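Local coordinates for periplasmic beta-glucosidase (Pseudomonas aeruginosa, PDB 6R5T), which probably hydrolyses terminal, non-reducing beta-D-glucosyl residues to release beta-D-glucose, as a periplasmic family 3 glycoside hydrolase, at residues A[492-497]-A[522-527]; A[648-653]-A[681-686]; A[84-89]-A[349-354]; A[277-282]-A[303-308]. The protein carries 1 engineered substitution. One frame throughout, in Å; residues are numbered along the deposited sequence.

Contact 1. Residues A[492-497]-A[522-527]; sequences DLRIPA and PLSLGW
A buried loop-to-loop contact joins the connections that follow strands 472-478 and 513-518, two parallel neighbours in the mixed sheet of the family 3 C-terminal domain. Residues 492-497 run into helix 497-508; residues 522-527 run into helix 526-531. One direct backbone bond closes the gap: S524 N donates to L493 O (2.8 Å, 159°), arriving from above the carbonyl plane. The same oxygen takes a CA-H contact from L523 CA at 3.1 Å. Farther along, a water accepts from I495 N and donates to S524 O (2.7 Å). S524 OG, in the crowded position between backbone N and carbonyl carbon, lies only 2.9 Å from R494 CG in the conformer given; the residue has a second one. On the apolar side, I495 CD1 meets L525 CD2 at 3.9 Å, the two side chains crossing at about a right angle beside L517. D492 folds an Asx turn, OD1 accepting from R494 N (3.0 Å), while the R494 guanidinium grips both carboxylate oxygens side-on through NE and NH2. Backbone and water bonds thus carry the polar link between the loops, and the D492-R494 ion pair, within its own loop, probably steadies it.

Contact 2. Residues A[648-653]-A[681-686]; sequences KRAGAT and LEPGES
G651 and L681 form an antiparallel hydrogen-bonded pair, which carries both hydrogen bonds between the two segments. G651 N donates to L681 O at 3.0 Å, in the carbonyl plane, and L681 N returns the bond to G651 O at 2.9 Å, this time from above the plane. L681 O also receives a CA-H contact from A650 CA, 3.3 Å away. Before G651 the first segment is loop, yet the backbones stay close, A650 CA lying 4.2 Å from E682 CA, and side chains add to the contact. The P683 ring faces the other segment: its CD stands 3.6 Å from A650 N, while CG rests against K648 O at 3.6 Å. E682 starts out away from the partner but bends at chi2 (-75°), which carries OE2 back to 3.4 Å from A650 CB. What holds P683 there is a type II turn from E682 to E685, closed by E685 N to E682 O, with P683 and G684 at its corners; the positive phi of G684 (73°) suits glycine. E685 reinforces the turn, its OE2 accepting from E682 N (2.8 Å, 169°) with the anti lone pair. In the next shell, N645 ND2 bonds to both R649 O and L681 O, and N558 ND2 bonds to A650 O. This is one end of the beta fold of the fibronectin type III-like domain: strand 651-660 begins beside the end of 672-681, an outermost strand of its five-stranded sheet. The turn leads on into strand 686-694, and L681 packs on L643 of strand 636-645.

Contact 3. Residues A[84-89]-A[349-354]; sequences HRTIFP and RLHRQA
A stacked arginine pair and a threonine-held helix start join the loop after barrel strand 75-78 to the entry of helix 352-362, far apart in sequence. In the stack, the R85 guanidinium lies flat on that of R349, centres 4.0 Å apart and planes 29° from parallel, with R349 NH1 over the centre of the R85 group at 3.3 Å from CZ. Two like charges this close would repel; D117 probably offsets this, since its OD2 pairs with R85 NE and its OD1 with R349 NH1. Hydrogen bonds secure the same corner: R85 NH1 donates to R349 O (3.1 Å), which keeps in the guanidinium plane though the donor stands above the carbonyl plane, and a water links R85 NH2 to R349 O. At the helix start, N-cap residue H351 gives its backbone N to T86 OG1 (2.9 Å, 157°). E113 OE2 bonds to both T86 OG1 and H351 ND1, so one carboxylate oxygen sets both side chains. Van der Waals packing completes the interface. L350 CD2 leans on R85 CB at 4.0 Å and on T86 OG1 at 3.4 Å. F88 CE1 meets A354 CB at 4.1 Å, and V358, one turn on, covers the ring too. T86 CG2, anti to its backbone N, sits 3.4 Å from H351 O.

Contact 4. Residues A[277-282]-A[303-308]; sequences LAIQAG and GEIDQA
The last turns of helix 271-281 pack against the short connection between helices 291-301 and 307-323, in the family 3 N-terminal domain with its barrel of parallel strands. The contact is small and mostly aliphatic, with the Q280 amide taking part. I305 points at the helix, its CG1 in the crowded position between backbone N and carbonyl carbon (chi1 63°), which turns CG2 toward two helix side chains. That methyl touches I279 CG2 at 4.0 Å, the isoleucines crossing at about a right angle, and lies equally far, 4.0 Å, from Q280 CG. Q280 reaches out extended beyond CG, obliquely across I305, so that its amide carbon CD comes within 4.0 Å of E304 O. The segments share no direct hydrogen bond; they meet by van der Waals packing. Both sides of the contact are places where helices stop or begin. Helix 271-281 ends in a Schellman motif with G282 as the C-prime residue: G282 N makes a weak bond to I279 O, and at its backbone angles (phi 124°, psi 21°) a CB would jam against A281 O. A second Schellman motif, at G303, finishes helix 291-301. D306 is the N-cap residue before helix 307-323; its side chain makes no capping bond, but D306 N donates to D309 OD2. E304 turns its carboxylate away from the contact and pairs with R272 of helix 271-281 through OE1. Around the isoleucines, L296 of helix 291-301 and I310 of helix 307-323 close on I305, I310 touches I279 as well, and R312 NH1 bonds to I279 O.

Contacts 1 and 3 are buried and mix polar with apolar links; contacts 2 and 4 lie farther out and are only partly buried. Contact 1 relies on backbone and water bonds between loops, contact 2 on paired strand ends and a turn, contact 3 on stacked arginines sharing D117 and a threonine hydroxyl bound at a helix N-cap, and contact 4 on aliphatic packing. No two share an element, although helices 307-323 (contact 4) and 352-362 (contact 3) follow one another in the chain. Contact 4 lies on the opposite side of the chain's centre from contacts 1 and 2, its centre about 60 Å from that of contact 2; contacts 1 and 3 are about 30 Å apart between centres.

Contact 1. Residues A[492-497]-A[522-527]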
loop_
_atom_site.group_PDB
_atom_site.type_symbol
_atom_site.label_atom_id
_atom_site.label_comp_id
_atom_site.label_asym_id
_atom_site.label_seq_id
_atom_site.Cartn_x
_atom_site.Cartn_y
_atom_site.Cartn_z
ATOM N N ASP A 492 12.176 -3.608 -6.135
ATOM C CA ASP A 492 12.709 -4.977 -5.972
ATOM C C ASP A 492 13.394 -4.948 -4.606
ATOM O O ASP A 492 14.171 -4.027 -4.403
ATOM C CB ASP A 492 13.663 -5.261 -7.126
ATOM C CG ASP A 492 14.321 -6.616 -7.176
ATOM O OD1 ASP A 492 14.150 -7.381 -6.257
ATOM O OD2 ASP A 492 15.088 -6.869 -8.159
ATOM N N LEU A 493 13.134 -5.888 -3.728
ATOM C CA LEU A 493 13.793 -5.906 -2.403
ATOM C C LEU A 493 14.904 -6.960 -2.360
ATOM O O LEU A 493 15.492 -7.133 -1.290
ATOM C CB LEU A 493 12.785 -6.181 -1.285
ATOM C CG LEU A 493 11.645 -5.155 -1.198
ATOM C CD1 LEU A 493 10.682 -5.659 -0.160
ATOM C CD2 LEU A 493 12.166 -3.761 -0.845
ATOM N N ARG A 494 15.220 -7.585 -3.473
ATOM C CA ARG A 494 16.307 -8.593 -3.476
ATOM C C ARG A 494 17.684 -7.926 -3.451
ATOM O O ARG A 494 17.860 -6.741 -3.764
ATOM C CB ARG A 494 16.191 -9.490 -4.703
ATOM C CG ARG A 494 14.975 -10.395 -4.671
ATOM C CD ARG A 494 14.747 -11.139 -5.959
ATOM N NE ARG A 494 14.561 -10.203 -7.049
ATOM C CZ ARG A 494 14.432 -10.533 -8.334
ATOM N NH1 ARG A 494 14.397 -11.801 -8.694
ATOM N NH2 ARG A 494 14.342 -9.588 -9.253
ATOM N N ILE A 495 18.672 -8.741 -3.132
ATOM C CA ILE A 495 20.055 -8.346 -3.453
ATOM C C ILE A 495 20.075 -8.059 -4.943
ATOM O O ILE A 495 19.455 -8.741 -5.752
ATOM C CB ILE A 495 20.991 -9.488 -3.029
ATOM C CG1 ILE A 495 21.044 -9.673 -1.516
ATOM C CG2 ILE A 495 22.369 -9.328 -3.618
ATOM C CD1 ILE A 495 21.816 -10.889 -1.026
ATOM N N PRO A 496 20.847 -7.049 -5.394
ATOM C CA PRO A 496 20.934 -6.794 -6.829
ATOM C C PRO A 496 21.313 -8.039 -7.648
ATOM O O PRO A 496 22.125 -8.848 -7.212
ATOM C CB PRO A 496 22.005 -5.716 -6.946
ATOM C CG PRO A 496 21.883 -4.984 -5.602
ATOM C CD PRO A 496 21.584 -6.064 -4.588
ATOM N N ALA A 497 20.759 -8.127 -8.854
ATOM C CA ALA A 497 20.887 -9.315 -9.716
ATOM C C ALA A 497 22.355 -9.651 -9.998
ATOM O O ALA A 497 22.690 -10.846 -10.034
ATOM C CB ALA A 497 20.137 -9.112 -11.005
ATOM N N PRO A 522 14.856 -3.726 4.874
ATOM C CA PRO A 522 14.616 -5.153 4.706
ATOM C C PRO A 522 14.863 -5.618 3.259
ATOM O O PRO A 522 14.466 -4.927 2.338
ATOM C CB PRO A 522 13.144 -5.323 5.082
ATOM C CG PRO A 522 12.909 -4.165 6.038
ATOM C CD PRO A 522 13.689 -3.026 5.442
ATOM N N LEU A 523 15.452 -6.798 3.108
ATOM C CA LEU A 523 15.673 -7.425 1.792
ATOM C C LEU A 523 14.920 -8.730 1.730
ATOM O O LEU A 523 14.650 -9.342 2.785
ATOM C CB LEU A 523 17.152 -7.747 1.543
ATOM C CG LEU A 523 18.120 -6.565 1.579
ATOM C CD1 LEU A 523 19.562 -7.042 1.405
ATOM C CD2 LEU A 523 17.738 -5.561 0.534
ATOM N N SER A 524 14.539 -9.092 0.510
ATOM C CA SER A 524 13.933 -10.405 0.201
ATOM C C SER A 524 15.072 -11.427 0.015
ATOM O O SER A 524 15.883 -11.247 -0.935
ATOM C CB SER A 524 13.051 -10.302 -1.001
ATOM O OG SER A 524 13.756 -9.909 -2.128
ATOM N N LEU A 525 15.122 -12.430 0.899
ATOM C CA LEU A 525 16.324 -13.296 1.017
ATOM C C LEU A 525 15.960 -14.778 0.936
ATOM O O LEU A 525 16.676 -15.593 1.526
ATOM C CB LEU A 525 16.998 -12.959 2.335
ATOM C CG LEU A 525 17.626 -11.566 2.388
ATOM C CD1 LEU A 525 18.007 -11.171 3.793
ATOM C CD2 LEU A 525 18.867 -11.489 1.477
ATOM N N GLY A 526 14.915 -15.121 0.191
ATOM C CA GLY A 526 14.475 -16.533 0.193
ATOM C C GLY A 526 15.566 -17.450 -0.348
ATOM O O GLY A 526 15.769 -18.503 0.261
ATOM N N TRP A 527 16.223 -17.101 -1.458
ATOM C CA TRP A 527 17.271 -17.997 -2.034
ATOM C C TRP A 527 18.405 -18.101 -1.027
ATOM O O TRP A 527 18.960 -19.192 -0.791
ATOM C CB TRP A 527 17.785 -17.491 -3.382
ATOM C CG TRP A 527 18.851 -18.363 -3.968
ATOM C CD1 TRP A 527 18.670 -19.359 -4.893
ATOM C CD2 TRP A 527 20.255 -18.325 -3.700
ATOM N NE1 TRP A 527 19.870 -19.946 -5.199
ATOM C CE2 TRP A 527 20.847 -19.374 -4.444
ATOM C CE3 TRP A 527 21.050 -17.558 -2.864
ATOM C CZ2 TRP A 527 22.218 -19.605 -4.402
ATOM C CZ3 TRP A 527 22.397 -17.810 -2.798
ATOM C CH2 TRP A 527 22.965 -18.820 -3.574
HETATM O O HOH W 1 18.091 -11.497 -2.534
#

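Contact 2. Residues A[648-653]-A[681-686]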
loop_
_atom_site.group_PDB
_atom_site.type_symbol
_atom_site.label_atom_id
_atom_site.label_comp_id
_atom_site.label_asym_id
_atom_site.label_seq_id
_atom_site.Cartn_x
_atom_site.Cartn_y
_atom_site.Cartn_z
ATOM N N LYS A 648 26.794 -23.025 25.172
ATOM C CA LYS A 648 28.196 -23.093 25.611
ATOM C C LYS A 648 28.949 -21.769 25.485
ATOM O O LYS A 648 30.123 -21.711 25.880
ATOM C CB LYS A 648 28.903 -24.171 24.783
ATOM C CG LYS A 648 28.249 -25.550 24.824
ATOM C CD LYS A 648 28.506 -26.358 23.561
ATOM C CE LYS A 648 28.103 -27.809 23.726
ATOM N NZ LYS A 648 28.279 -28.543 22.458
ATOM N N ARG A 649 28.325 -20.698 24.978
ATOM C CA ARG A 649 29.016 -19.407 24.842
ATOM C C ARG A 649 28.176 -18.360 25.544
ATOM O O ARG A 649 26.962 -18.439 25.508
ATOM C CB ARG A 649 29.208 -19.005 23.377
ATOM C CG ARG A 649 30.078 -19.988 22.607
ATOM C CD ARG A 649 30.051 -19.644 21.149
ATOM N NE ARG A 649 30.933 -20.495 20.414
ATOM C CZ ARG A 649 32.227 -20.241 20.204
ATOM N NH1 ARG A 649 32.779 -19.100 20.622
ATOM N NH2 ARG A 649 32.942 -21.134 19.535
ATOM N N ALA A 650 28.859 -17.400 26.156
ATOM C CA ALA A 650 28.195 -16.220 26.696
ATOM C C ALA A 650 27.498 -15.494 25.548
ATOM O O ALA A 650 27.997 -15.477 24.441
ATOM C CB ALA A 650 29.195 -15.327 27.374
ATOM N N GLY A 651 26.376 -14.869 25.838
ATOM C CA GLY A 651 25.737 -14.014 24.826
ATOM C C GLY A 651 24.505 -13.355 25.377
ATOM O O GLY A 651 23.952 -13.788 26.412
ATOM N N ALA A 652 24.025 -12.383 24.617
ATOM C CA ALA A 652 22.787 -11.687 24.957
ATOM C C ALA A 652 21.667 -12.119 24.002
ATOM O O ALA A 652 21.924 -12.549 22.856
ATOM C CB ALA A 652 23.017 -10.199 24.920
ATOM N N THR A 653 20.462 -11.969 24.525
ATOM C CA THR A 653 19.225 -12.045 23.727
ATOM C C THR A 653 18.258 -11.009 24.280
ATOM O O THR A 653 18.593 -10.244 25.213
ATOM C CB THR A 653 18.641 -13.456 23.714
ATOM O OG1 THR A 653 17.549 -13.479 22.781
ATOM C CG2 THR A 653 18.103 -13.884 25.055
ATOM N N LEU A 681 24.066 -13.161 29.249
ATOM C CA LEU A 681 24.185 -14.303 30.193
ATOM C C LEU A 681 25.397 -15.141 29.863
ATOM O O LEU A 681 25.678 -15.456 28.689
ATOM C CB LEU A 681 22.942 -15.178 30.122
ATOM C CG LEU A 681 21.650 -14.538 30.602
ATOM C CD1 LEU A 681 20.539 -15.504 30.301
ATOM C CD2 LEU A 681 21.658 -14.188 32.065
ATOM N N GLU A 682 26.133 -15.535 30.891
ATOM C CA GLU A 682 27.137 -16.568 30.694
ATOM C C GLU A 682 26.424 -17.908 30.512
ATOM O O GLU A 682 25.283 -18.087 30.937
ATOM C CB GLU A 682 28.068 -16.608 31.930
ATOM C CG GLU A 682 28.803 -15.303 32.208
ATOM C CD GLU A 682 29.965 -15.017 31.276
ATOM O OE1 GLU A 682 30.535 -13.943 31.407
ATOM O OE2 GLU A 682 30.396 -15.932 30.549
ATOM N N PRO A 683 27.094 -18.942 29.984
ATOM C CA PRO A 683 26.540 -20.282 29.944
ATOM C C PRO A 683 26.061 -20.782 31.314
ATOM O O PRO A 683 26.769 -20.613 32.298
ATOM C CB PRO A 683 27.670 -21.119 29.366
ATOM C CG PRO A 683 28.542 -20.127 28.658
ATOM C CD PRO A 683 28.452 -18.854 29.439
ATOM N N GLY A 684 24.834 -21.302 31.361
ATOM C CA GLY A 684 24.175 -21.767 32.590
ATOM C C GLY A 684 23.702 -20.668 33.521
ATOM O O GLY A 684 23.146 -21.017 34.559
ATOM N N GLU A 685 23.860 -19.392 33.183
ATOM C CA GLU A 685 23.303 -18.280 33.974
ATOM C C GLU A 685 21.809 -18.151 33.689
ATOM O O GLU A 685 21.384 -18.376 32.548
ATOM C CB GLU A 685 24.070 -17.002 33.695
ATOM C CG GLU A 685 23.802 -15.876 34.660
ATOM C CD GLU A 685 24.542 -14.584 34.366
ATOM O OE1 GLU A 685 24.163 -13.598 35.035
ATOM O OE2 GLU A 685 25.434 -14.524 33.442
ATOM N N SER A 686 21.081 -17.729 34.716
ATOM C CA SER A 686 19.633 -17.414 34.646
ATOM C C SER A 686 19.386 -16.011 35.156
ATOM O O SER A 686 20.188 -15.487 35.948
ATOM C CB SER A 686 18.844 -18.412 35.416
ATOM O OG SER A 686 18.923 -19.690 34.819
#

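Contact 3. Residues A[84-89]-A[349-354]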
loop_
_atom_site.group_PDB
_atom_site.type_symbol
_atom_site.label_atom_id
_atom_site.label_comp_id
_atom_site.label_asym_id
_atom_site.label_seq_id
_atom_site.Cartn_x
_atom_site.Cartn_y
_atom_site.Cartn_z
ATOM N N HIS A 84 28.511 12.170 13.809
ATOM C CA HIS A 84 29.022 13.399 13.196
ATOM C C HIS A 84 30.275 13.136 12.383
ATOM O O HIS A 84 30.213 13.155 11.184
ATOM C CB HIS A 84 29.174 14.478 14.282
ATOM C CG HIS A 84 29.693 15.729 13.699
ATOM N ND1 HIS A 84 29.042 16.347 12.682
ATOM C CD2 HIS A 84 30.820 16.442 13.943
ATOM C CE1 HIS A 84 29.715 17.428 12.317
ATOM N NE2 HIS A 84 30.816 17.516 13.066
ATOM N N ARG A 85 31.380 12.813 13.047
ATOM C CA ARG A 85 32.636 12.396 12.373
ATOM C C ARG A 85 32.882 10.912 12.611
ATOM O O ARG A 85 33.242 10.246 11.635
ATOM C CB ARG A 85 33.825 13.243 12.859
ATOM C CG ARG A 85 33.876 14.630 12.254
ATOM C CD ARG A 85 35.005 15.537 12.793
ATOM N NE ARG A 85 34.641 16.081 14.088
ATOM C CZ ARG A 85 34.959 15.594 15.269
ATOM N NH1 ARG A 85 35.748 14.534 15.381
ATOM N NH2 ARG A 85 34.453 16.123 16.372
ATOM N N THR A 86 32.653 10.427 13.823
ATOM C CA THR A 86 32.663 8.980 14.095
ATOM C C THR A 86 31.250 8.483 13.755
ATOM O O THR A 86 30.300 8.853 14.446
ATOM C CB THR A 86 33.023 8.621 15.522
ATOM O OG1 THR A 86 34.250 9.248 15.883
ATOM C CG2 THR A 86 33.129 7.142 15.676
ATOM N N ILE A 87 31.145 7.716 12.683
ATOM C CA ILE A 87 29.806 7.272 12.218
ATOM C C ILE A 87 29.461 5.936 12.862
ATOM O O ILE A 87 30.189 4.957 12.759
ATOM C CB ILE A 87 29.768 7.258 10.694
ATOM C CG1 ILE A 87 30.226 8.601 10.105
ATOM C CG2 ILE A 87 28.372 6.870 10.243
ATOM C CD1 ILE A 87 29.586 9.837 10.755
ATOM N N PHE A 88 28.312 5.906 13.508
ATOM C CA PHE A 88 27.711 4.718 14.083
ATOM C C PHE A 88 26.916 4.023 12.993
ATOM O O PHE A 88 26.708 4.527 11.905
ATOM C CB PHE A 88 26.857 5.117 15.286
ATOM C CG PHE A 88 27.674 5.689 16.419
ATOM C CD1 PHE A 88 28.260 4.867 17.366
ATOM C CD2 PHE A 88 27.890 7.049 16.509
ATOM C CE1 PHE A 88 29.078 5.392 18.361
ATOM C CE2 PHE A 88 28.701 7.584 17.502
ATOM C CZ PHE A 88 29.293 6.749 18.430
ATOM N N PRO A 89 26.401 2.823 13.288
ATOM C CA PRO A 89 25.449 2.224 12.346
ATOM C C PRO A 89 24.297 3.174 12.051
ATOM O O PRO A 89 23.934 3.994 12.879
ATOM C CB PRO A 89 24.904 0.998 13.094
ATOM C CG PRO A 89 26.049 0.637 14.035
ATOM C CD PRO A 89 26.645 1.971 14.432
ATOM N N ARG A 349 40.373 12.997 17.655
ATOM C CA ARG A 349 39.043 13.605 17.923
ATOM C C ARG A 349 37.936 12.574 17.618
ATOM O O ARG A 349 36.739 12.885 17.837
ATOM C CB ARG A 349 38.862 14.849 17.040
ATOM C CG ARG A 349 39.902 15.928 17.322
ATOM C CD ARG A 349 39.599 17.197 16.590
ATOM N NE ARG A 349 38.543 17.943 17.249
ATOM C CZ ARG A 349 37.413 18.409 16.686
ATOM N NH1 ARG A 349 37.098 18.156 15.436
ATOM N NH2 ARG A 349 36.578 19.139 17.403
ATOM N N LEU A 350 38.301 11.397 17.105
ATOM C CA LEU A 350 37.295 10.316 16.883
ATOM C C LEU A 350 37.025 9.536 18.160
ATOM O O LEU A 350 37.710 9.709 19.230
ATOM C CB LEU A 350 37.765 9.392 15.781
ATOM C CG LEU A 350 37.921 9.995 14.394
ATOM C CD1 LEU A 350 38.484 8.962 13.460
ATOM C CD2 LEU A 350 36.603 10.519 13.827
ATOM N N HIS A 351 35.983 8.719 18.102
ATOM C CA HIS A 351 35.524 7.873 19.210
ATOM C C HIS A 351 35.380 6.454 18.676
ATOM O O HIS A 351 34.239 5.913 18.695
ATOM C CB HIS A 351 34.260 8.421 19.863
ATOM C CG HIS A 351 34.468 9.734 20.529
ATOM N ND1 HIS A 351 34.455 10.926 19.832
ATOM C CD2 HIS A 351 34.791 10.024 21.811
ATOM C CE1 HIS A 351 34.770 11.915 20.667
ATOM N NE2 HIS A 351 34.996 11.383 21.890
ATOM N N ARG A 352 36.499 5.863 18.246
ATOM C CA ARG A 352 36.426 4.541 17.574
ATOM C C ARG A 352 35.989 3.463 18.551
ATOM O O ARG A 352 35.293 2.556 18.104
ATOM C CB ARG A 352 37.729 4.159 16.890
ATOM C CG ARG A 352 38.093 5.043 15.712
ATOM C CD ARG A 352 39.354 4.564 15.082
ATOM N NE ARG A 352 39.779 5.349 13.947
ATOM C CZ ARG A 352 39.326 5.223 12.713
ATOM N NH1 ARG A 352 38.398 4.324 12.455
ATOM N NH2 ARG A 352 39.760 5.982 11.729
ATOM N N GLN A 353 36.410 3.492 19.818
ATOM C CA GLN A 353 35.992 2.420 20.731
ATOM C C GLN A 353 34.459 2.445 20.846
ATOM O O GLN A 353 33.857 1.370 20.799
ATOM C CB GLN A 353 36.602 2.558 22.124
ATOM C CG GLN A 353 36.129 1.427 23.027
ATOM C CD GLN A 353 36.580 1.485 24.469
ATOM O OE1 GLN A 353 36.356 0.543 25.242
ATOM N NE2 GLN A 353 37.178 2.600 24.852
ATOM N N ALA A 354 33.833 3.605 20.977
ATOM C CA ALA A 354 32.357 3.669 21.104
ATOM C C ALA A 354 31.737 3.151 19.801
ATOM O O ALA A 354 30.762 2.362 19.878
ATOM C CB ALA A 354 31.857 5.061 21.407
HETATM O O HOH W 2 35.511 15.151 18.942
#

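Contact 4. Residues A[277-282]-A[303-308]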
loop_
_atom_site.group_PDB
_atom_site.type_symbol
_atom_site.label_atom_id
_atom_site.label_comp_id
_atom_site.label_asym_id
_atom_site.label_seq_id
_atom_site.Cartn_x
_atom_site.Cartn_y
_atom_site.Cartn_z
ATOM N N LEU A 277 0.047 30.548 3.934
ATOM C CA LEU A 277 -0.428 29.227 4.434
ATOM C C LEU A 277 0.566 28.679 5.456
ATOM O O LEU A 277 0.133 28.205 6.496
ATOM C CB LEU A 277 -0.605 28.262 3.274
ATOM C CG LEU A 277 -1.752 28.569 2.334
ATOM C CD1 LEU A 277 -1.738 27.640 1.134
ATOM C CD2 LEU A 277 -3.079 28.490 3.061
ATOM N N ALA A 278 1.859 28.724 5.169
ATOM C CA ALA A 278 2.873 28.118 6.062
ATOM C C ALA A 278 2.930 28.854 7.405
ATOM O O ALA A 278 2.894 28.231 8.448
ATOM C CB ALA A 278 4.201 28.121 5.379
ATOM N N ILE A 279 3.002 30.182 7.407
ATOM C CA ILE A 279 3.191 30.887 8.699
ATOM C C ILE A 279 1.915 30.755 9.531
ATOM O O ILE A 279 2.020 30.541 10.745
ATOM C CB ILE A 279 3.673 32.350 8.523
ATOM C CG1 ILE A 279 4.274 32.779 9.878
ATOM C CG2 ILE A 279 2.566 33.231 7.979
ATOM C CD1 ILE A 279 5.147 33.983 9.891
ATOM N N GLN A 280 0.741 30.806 8.910
ATOM C CA GLN A 280 -0.524 30.724 9.682
ATOM C C GLN A 280 -0.768 29.285 10.151
ATOM O O GLN A 280 -1.399 29.097 11.228
ATOM C CB GLN A 280 -1.670 31.327 8.885
ATOM C CG GLN A 280 -1.451 32.826 8.680
ATOM C CD GLN A 280 -2.749 33.586 8.548
ATOM O OE1 GLN A 280 -2.989 34.549 9.316
ATOM N NE2 GLN A 280 -3.552 33.178 7.574
ATOM N N ALA A 281 -0.242 28.292 9.450
ATOM C CA ALA A 281 -0.365 26.902 9.897
ATOM C C ALA A 281 0.453 26.629 11.143
ATOM O O ALA A 281 0.024 25.822 11.977
ATOM C CB ALA A 281 -0.011 25.963 8.775
ATOM N N GLY A 282 1.557 27.336 11.290
ATOM C CA GLY A 282 2.429 27.201 12.459
ATOM C C GLY A 282 3.867 26.875 12.119
ATOM O O GLY A 282 4.576 26.433 13.042
ATOM N N GLY A 303 -2.948 42.979 5.294
ATOM C CA GLY A 303 -3.856 42.387 6.292
ATOM C C GLY A 303 -4.102 40.908 6.014
ATOM O O GLY A 303 -5.098 40.385 6.538
ATOM N N GLU A 304 -3.230 40.236 5.266
ATOM C CA GLU A 304 -3.440 38.789 4.911
ATOM C C GLU A 304 -2.875 37.886 6.026
ATOM O O GLU A 304 -3.268 36.703 6.116
ATOM C CB GLU A 304 -2.805 38.442 3.575
ATOM C CG GLU A 304 -3.407 39.203 2.415
ATOM C CD GLU A 304 -2.707 38.887 1.107
ATOM O OE1 GLU A 304 -1.692 39.535 0.776
ATOM O OE2 GLU A 304 -3.143 37.930 0.454
ATOM N N ILE A 305 -1.978 38.399 6.850
ATOM C CA ILE A 305 -1.501 37.741 8.103
ATOM C C ILE A 305 -1.579 38.778 9.213
ATOM O O ILE A 305 -1.788 39.987 8.897
ATOM C CB ILE A 305 -0.076 37.152 7.963
ATOM C CG1 ILE A 305 0.950 38.246 7.701
ATOM C CG2 ILE A 305 0.008 36.090 6.862
ATOM C CD1 ILE A 305 2.393 37.835 7.724
ATOM N N ASP A 306 -1.427 38.324 10.449
ATOM C CA ASP A 306 -1.461 39.145 11.679
ATOM C C ASP A 306 -0.032 39.372 12.177
ATOM O O ASP A 306 0.871 38.482 12.008
ATOM C CB ASP A 306 -2.290 38.468 12.769
ATOM C CG ASP A 306 -3.708 38.193 12.302
ATOM O OD1 ASP A 306 -4.291 39.092 11.698
ATOM O OD2 ASP A 306 -4.182 37.062 12.473
ATOM N N GLN A 307 0.188 40.494 12.853
ATOM C CA GLN A 307 1.474 40.734 13.542
ATOM C C GLN A 307 1.791 39.561 14.487
ATOM O O GLN A 307 2.978 39.158 14.585
ATOM C CB GLN A 307 1.438 42.070 14.283
ATOM C CG GLN A 307 2.705 42.390 15.052
ATOM C CD GLN A 307 3.849 42.676 14.107
ATOM O OE1 GLN A 307 3.687 43.465 13.168
ATOM N NE2 GLN A 307 4.997 42.030 14.312
ATOM N N ALA A 308 0.795 39.027 15.188
ATOM C CA ALA A 308 0.952 37.881 16.113
ATOM C C ALA A 308 1.575 36.657 15.390
ATOM O O ALA A 308 2.307 35.903 16.058
ATOM C CB ALA A 308 -0.372 37.525 16.721
#